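Local coordinates for aerotolerance-related membrane protein (Bacteroides fragilis, PDB 4JDU), which binds calcium through a von Willebrand factor type A domain, the part of this membrane protein present here, at residues A[8-21]-A[103-117]. The protein carries 6 engineered substitutions. Residues are numbered along the deposited sequence; the frame is centred on the assembly and turned at random.
Sequences GVEVMIALDISNSM and TPQEGVGRAIVVITD. With CA (calcium ion), chain C.
S20 OG donates to D117 OD2 at 2.6 Å, on the carboxylate's syn side, and also binds the calcium ion at 2.4 Å. D117 thus sits in the second shell of the metal here. S18 OG and T89 OG1 are further ligands, as in the MIDAS site of von Willebrand factor A domains, whose DxSxS motif is D16-S18-S20. D16 positions S18: its OD1 takes both S18 OG and S18 N, the latter closing an Asx turn. D16 OD2 accepts from T116 OG1 (2.6 Å) by its anti lone pair. With CG anti to the backbone N (chi1 -166°), the D16 carboxylate reaches T116 across the strand ends. R30 forms a salt bridge with D117.

Behind the site, strands 9-16 and 109-116 run parallel in register, from E10 N on G109 O to D16 N on I115 O. V11, I13, V113 and I115 interlock on one face; V11 CG1 lies 3.8 Å from V113 CG2. At the far end, E10 OE1 accepts from T103 N (2.9 Å) and makes a long salt bridge to R110 NH1.

These are central strands of the Rossmann-like sheet, between strands 49-55 and 138-143. Helix 37-43 packs on I13, L15 and I115; helix 91-99 packs on M12, I112 and V114.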
loop_
_atom_site.group_PDB
_atom_site.type_symbol
_atom_site.label_atom_id
_atom_site.label_comp_id
_atom_site.label_asym_id
_atom_site.label_seq_id
_atom_site.Cartn_x
_atom_site.Cartn_y
_atom_site.Cartn_z
ATOM N N GLY A 8 16.035 -12.913 -8.934
ATOM C CA GLY A 8 15.404 -11.644 -8.618
ATOM C C GLY A 8 13.921 -11.619 -8.936
ATOM O O GLY A 8 13.463 -12.293 -9.859
ATOM N N VAL A 9 13.170 -10.842 -8.160
ATOM C CA VAL A 9 11.730 -10.700 -8.340
ATOM C C VAL A 9 11.423 -9.238 -8.637
ATOM O O VAL A 9 12.159 -8.355 -8.206
ATOM C CB VAL A 9 10.986 -11.138 -7.058
ATOM C CG1 VAL A 9 9.470 -10.934 -7.169
ATOM C CG2 VAL A 9 11.307 -12.582 -6.742
ATOM N N GLU A 10 10.359 -8.972 -9.388
ATOM C CA GLU A 10 9.894 -7.604 -9.565
ATOM C C GLU A 10 8.793 -7.328 -8.551
ATOM O O GLU A 10 7.857 -8.118 -8.416
ATOM C CB GLU A 10 9.387 -7.371 -10.992
ATOM C CG GLU A 10 10.493 -7.446 -12.027
ATOM C CD GLU A 10 10.032 -7.051 -13.410
ATOM O OE1 GLU A 10 8.872 -6.610 -13.555
ATOM O OE2 GLU A 10 10.838 -7.184 -14.356
ATOM N N VAL A 11 8.919 -6.224 -7.819
ATOM C CA VAL A 11 7.957 -5.900 -6.770
ATOM C C VAL A 11 7.336 -4.533 -7.026
ATOM O O VAL A 11 8.044 -3.528 -7.091
ATOM C CB VAL A 11 8.630 -5.887 -5.376
ATOM C CG1 VAL A 11 7.614 -5.544 -4.284
ATOM C CG2 VAL A 11 9.288 -7.230 -5.094
HETATM N N MSE A 12 6.018 -4.487 -7.182
HETATM C CA MSE A 12 5.339 -3.209 -7.330
HETATM C C MSE A 12 4.630 -2.857 -6.038
HETATM O O MSE A 12 3.708 -3.562 -5.598
HETATM C CB MSE A 12 4.338 -3.224 -8.489
HETATM C CG MSE A 12 3.557 -1.933 -8.608
HETATM SE SE MSE A 12 4.713 -0.394 -8.907
HETATM C CE MSE A 12 5.508 -0.936 -10.583
ATOM N N ILE A 13 5.088 -1.769 -5.426
ATOM C CA ILE A 13 4.446 -1.229 -4.239
ATOM C C ILE A 13 3.238 -0.416 -4.674
ATOM O O ILE A 13 3.318 0.386 -5.605
ATOM C CB ILE A 13 5.399 -0.298 -3.465
ATOM C CG1 ILE A 13 6.709 -1.014 -3.136
ATOM C CG2 ILE A 13 4.733 0.216 -2.194
ATOM C CD1 ILE A 13 6.534 -2.209 -2.214
ATOM N N ALA A 14 2.104 -0.629 -4.018
ATOM C CA ALA A 14 0.949 0.242 -4.216
ATOM C C ALA A 14 0.612 0.876 -2.875
ATOM O O ALA A 14 0.093 0.199 -1.982
ATOM C CB ALA A 14 -0.241 -0.542 -4.771
ATOM N N LEU A 15 0.938 2.157 -2.734
ATOM C CA LEU A 15 0.803 2.858 -1.459
ATOM C C LEU A 15 -0.430 3.739 -1.431
ATOM O O LEU A 15 -0.578 4.641 -2.256
ATOM C CB LEU A 15 2.042 3.711 -1.185
ATOM C CG LEU A 15 1.992 4.651 0.031
ATOM C CD1 LEU A 15 1.924 3.870 1.330
ATOM C CD2 LEU A 15 3.221 5.514 0.011
ATOM N N ASP A 16 -1.304 3.473 -0.468
ATOM C CA ASP A 16 -2.466 4.311 -0.179
ATOM C C ASP A 16 -2.002 5.667 0.366
ATOM O O ASP A 16 -1.360 5.723 1.416
ATOM C CB ASP A 16 -3.291 3.583 0.892
ATOM C CG ASP A 16 -4.690 4.135 1.061
ATOM O OD1 ASP A 16 -4.909 5.343 0.841
ATOM O OD2 ASP A 16 -5.580 3.341 1.458
ATOM N N ILE A 17 -2.318 6.750 -0.340
ATOM C CA ILE A 17 -2.031 8.097 0.166
ATOM C C ILE A 17 -3.314 8.907 0.365
ATOM O O ILE A 17 -3.301 10.148 0.387
ATOM C CB ILE A 17 -1.004 8.852 -0.708
ATOM C CG1 ILE A 17 -1.536 9.101 -2.121
ATOM C CG2 ILE A 17 0.315 8.068 -0.750
ATOM C CD1 ILE A 17 -0.692 10.132 -2.876
ATOM N N SER A 18 -4.419 8.186 0.545
ATOM C CA SER A 18 -5.705 8.822 0.809
ATOM C C SER A 18 -5.703 9.473 2.178
ATOM O O SER A 18 -4.836 9.207 3.018
ATOM C CB SER A 18 -6.855 7.817 0.681
ATOM O OG SER A 18 -6.833 6.834 1.709
ATOM N N ASN A 19 -6.695 10.319 2.411
ATOM C CA ASN A 19 -6.715 11.133 3.616
ATOM C C ASN A 19 -6.718 10.326 4.918
ATOM O O ASN A 19 -6.129 10.747 5.903
ATOM C CB ASN A 19 -7.883 12.120 3.581
ATOM C CG ASN A 19 -7.430 13.550 3.777
ATOM O OD1 ASN A 19 -7.335 14.029 4.906
ATOM N ND2 ASN A 19 -7.114 14.229 2.682
ATOM N N SER A 20 -7.352 9.157 4.918
ATOM C CA SER A 20 -7.403 8.361 6.147
ATOM C C SER A 20 -6.018 7.905 6.619
ATOM O O SER A 20 -5.831 7.586 7.796
ATOM C CB SER A 20 -8.336 7.161 5.993
ATOM O OG SER A 20 -7.882 6.310 4.956
HETATM N N MSE A 21 -5.053 7.857 5.701
HETATM C CA MSE A 21 -3.691 7.462 6.060
HETATM C C MSE A 21 -2.986 8.491 6.939
HETATM O O MSE A 21 -1.915 8.218 7.495
HETATM C CB MSE A 21 -2.881 7.147 4.794
HETATM C CG MSE A 21 -3.470 5.970 4.005
HETATM SE SE MSE A 21 -3.100 4.258 4.862
HETATM C CE MSE A 21 -1.190 4.172 4.447
ATOM N N THR A 103 7.727 -5.612 -16.053
ATOM C CA THR A 103 8.452 -5.734 -17.314
ATOM C C THR A 103 8.137 -7.069 -17.981
ATOM O O THR A 103 7.822 -8.047 -17.310
ATOM C CB THR A 103 9.983 -5.631 -17.141
ATOM O OG1 THR A 103 10.515 -6.898 -16.740
ATOM C CG2 THR A 103 10.334 -4.597 -16.109
ATOM N N PRO A 104 8.225 -7.119 -19.313
ATOM C CA PRO A 104 8.001 -8.402 -19.993
ATOM C C PRO A 104 9.089 -9.457 -19.738
ATOM O O PRO A 104 8.959 -10.564 -20.254
ATOM C CB PRO A 104 7.975 -8.009 -21.475
ATOM C CG PRO A 104 8.662 -6.685 -21.547
ATOM C CD PRO A 104 8.342 -5.998 -20.260
ATOM N N GLN A 105 10.113 -9.132 -18.948
ATOM C CA GLN A 105 11.275 -10.013 -18.758
ATOM C C GLN A 105 10.906 -11.464 -18.435
ATOM O O GLN A 105 10.160 -11.733 -17.494
ATOM C CB GLN A 105 12.231 -9.444 -17.700
ATOM C CG GLN A 105 13.704 -9.689 -18.022
ATOM C CD GLN A 105 14.629 -8.653 -17.408
ATOM O OE1 GLN A 105 14.702 -8.511 -16.186
ATOM N NE2 GLN A 105 15.346 -7.924 -18.258
ATOM N N GLU A 106 11.442 -12.387 -19.230
ATOM C CA GLU A 106 11.027 -13.788 -19.200
ATOM C C GLU A 106 11.277 -14.504 -17.876
ATOM O O GLU A 106 12.370 -14.433 -17.314
ATOM C CB GLU A 106 11.706 -14.565 -20.332
ATOM N N GLY A 107 10.251 -15.202 -17.396
ATOM C CA GLY A 107 10.380 -16.077 -16.244
ATOM C C GLY A 107 10.878 -15.382 -14.991
ATOM O O GLY A 107 11.794 -15.862 -14.321
ATOM N N VAL A 108 10.288 -14.237 -14.684
ATOM C CA VAL A 108 10.629 -13.523 -13.460
ATOM C C VAL A 108 9.422 -13.490 -12.537
ATOM O O VAL A 108 8.282 -13.365 -12.993
ATOM C CB VAL A 108 11.151 -12.086 -13.743
ATOM C CG1 VAL A 108 10.062 -11.208 -14.349
ATOM C CG2 VAL A 108 11.705 -11.456 -12.475
ATOM N N GLY A 109 9.667 -13.626 -11.239
ATOM C CA GLY A 109 8.598 -13.508 -10.270
ATOM C C GLY A 109 8.044 -12.100 -10.249
ATOM O O GLY A 109 8.778 -11.127 -10.458
ATOM N N ARG A 110 6.739 -11.986 -10.026
ATOM C CA ARG A 110 6.096 -10.684 -9.930
ATOM C C ARG A 110 5.236 -10.647 -8.670
ATOM O O ARG A 110 4.412 -11.536 -8.440
ATOM C CB ARG A 110 5.212 -10.408 -11.151
ATOM C CG ARG A 110 5.886 -10.507 -12.520
ATOM C CD ARG A 110 4.796 -10.409 -13.604
ATOM N NE ARG A 110 5.181 -10.471 -15.023
ATOM C CZ ARG A 110 6.295 -9.998 -15.589
ATOM N NH1 ARG A 110 7.254 -9.404 -14.885
ATOM N NH2 ARG A 110 6.453 -10.137 -16.902
ATOM N N ALA A 111 5.426 -9.618 -7.853
ATOM C CA ALA A 111 4.644 -9.463 -6.627
ATOM C C ALA A 111 4.166 -8.035 -6.470
ATOM O O ALA A 111 4.900 -7.089 -6.760
ATOM C CB ALA A 111 5.471 -9.868 -5.412
ATOM N N ILE A 112 2.929 -7.891 -6.010
ATOM C CA ILE A 112 2.359 -6.593 -5.679
ATOM C C ILE A 112 2.254 -6.512 -4.173
ATOM O O ILE A 112 1.854 -7.481 -3.527
ATOM C CB ILE A 112 0.966 -6.421 -6.310
ATOM C CG1 ILE A 112 1.073 -6.474 -7.841
ATOM C CG2 ILE A 112 0.299 -5.126 -5.832
ATOM C CD1 ILE A 112 -0.265 -6.519 -8.549
ATOM N N VAL A 113 2.657 -5.377 -3.611
ATOM C CA VAL A 113 2.519 -5.155 -2.172
ATOM C C VAL A 113 1.659 -3.922 -1.949
ATOM O O VAL A 113 2.102 -2.796 -2.193
ATOM C CB VAL A 113 3.890 -4.976 -1.487
ATOM C CG1 VAL A 113 3.713 -4.772 0.023
ATOM C CG2 VAL A 113 4.795 -6.176 -1.759
ATOM N N VAL A 114 0.412 -4.150 -1.547
ATOM C CA VAL A 114 -0.520 -3.064 -1.253
ATOM C C VAL A 114 -0.359 -2.648 0.202
ATOM O O VAL A 114 -0.418 -3.497 1.091
ATOM C CB VAL A 114 -1.980 -3.492 -1.506
ATOM C CG1 VAL A 114 -2.919 -2.321 -1.304
ATOM C CG2 VAL A 114 -2.143 -4.047 -2.924
ATOM N N ILE A 115 -0.132 -1.353 0.438
ATOM C CA ILE A 115 0.027 -0.811 1.790
ATOM C C ILE A 115 -1.093 0.193 2.056
ATOM O O ILE A 115 -1.184 1.234 1.407
ATOM C CB ILE A 115 1.417 -0.176 1.979
ATOM C CG1 ILE A 115 2.487 -1.165 1.501
ATOM C CG2 ILE A 115 1.647 0.202 3.427
ATOM C CD1 ILE A 115 3.900 -0.683 1.658
ATOM N N THR A 116 -1.968 -0.137 3.001
ATOM C CA THR A 116 -3.244 0.554 3.111
ATOM C C THR A 116 -3.872 0.307 4.471
ATOM O O THR A 116 -3.495 -0.633 5.163
ATOM C CB THR A 116 -4.219 0.053 1.999
ATOM O OG1 THR A 116 -5.454 0.773 2.056
ATOM C CG2 THR A 116 -4.504 -1.460 2.143
ATOM N N ASP A 117 -4.837 1.141 4.849
ATOM C CA ASP A 117 -5.646 0.862 6.034
ATOM C C ASP A 117 -6.880 0.049 5.638
ATOM O O ASP A 117 -7.708 -0.311 6.487
ATOM C CB ASP A 117 -6.014 2.152 6.771
ATOM C CG ASP A 117 -6.674 3.185 5.875
ATOM O OD1 ASP A 117 -7.321 2.796 4.873
ATOM O OD2 ASP A 117 -6.557 4.387 6.188
HETATM CA CA CA C . -8.644 5.883 2.744
HETATM O O HOH W 1 13.386 -8.112 -14.024
HETATM O O HOH W 2 -9.501 8.381 2.903
HETATM O O HOH W 3 -10.801 5.745 3.930
#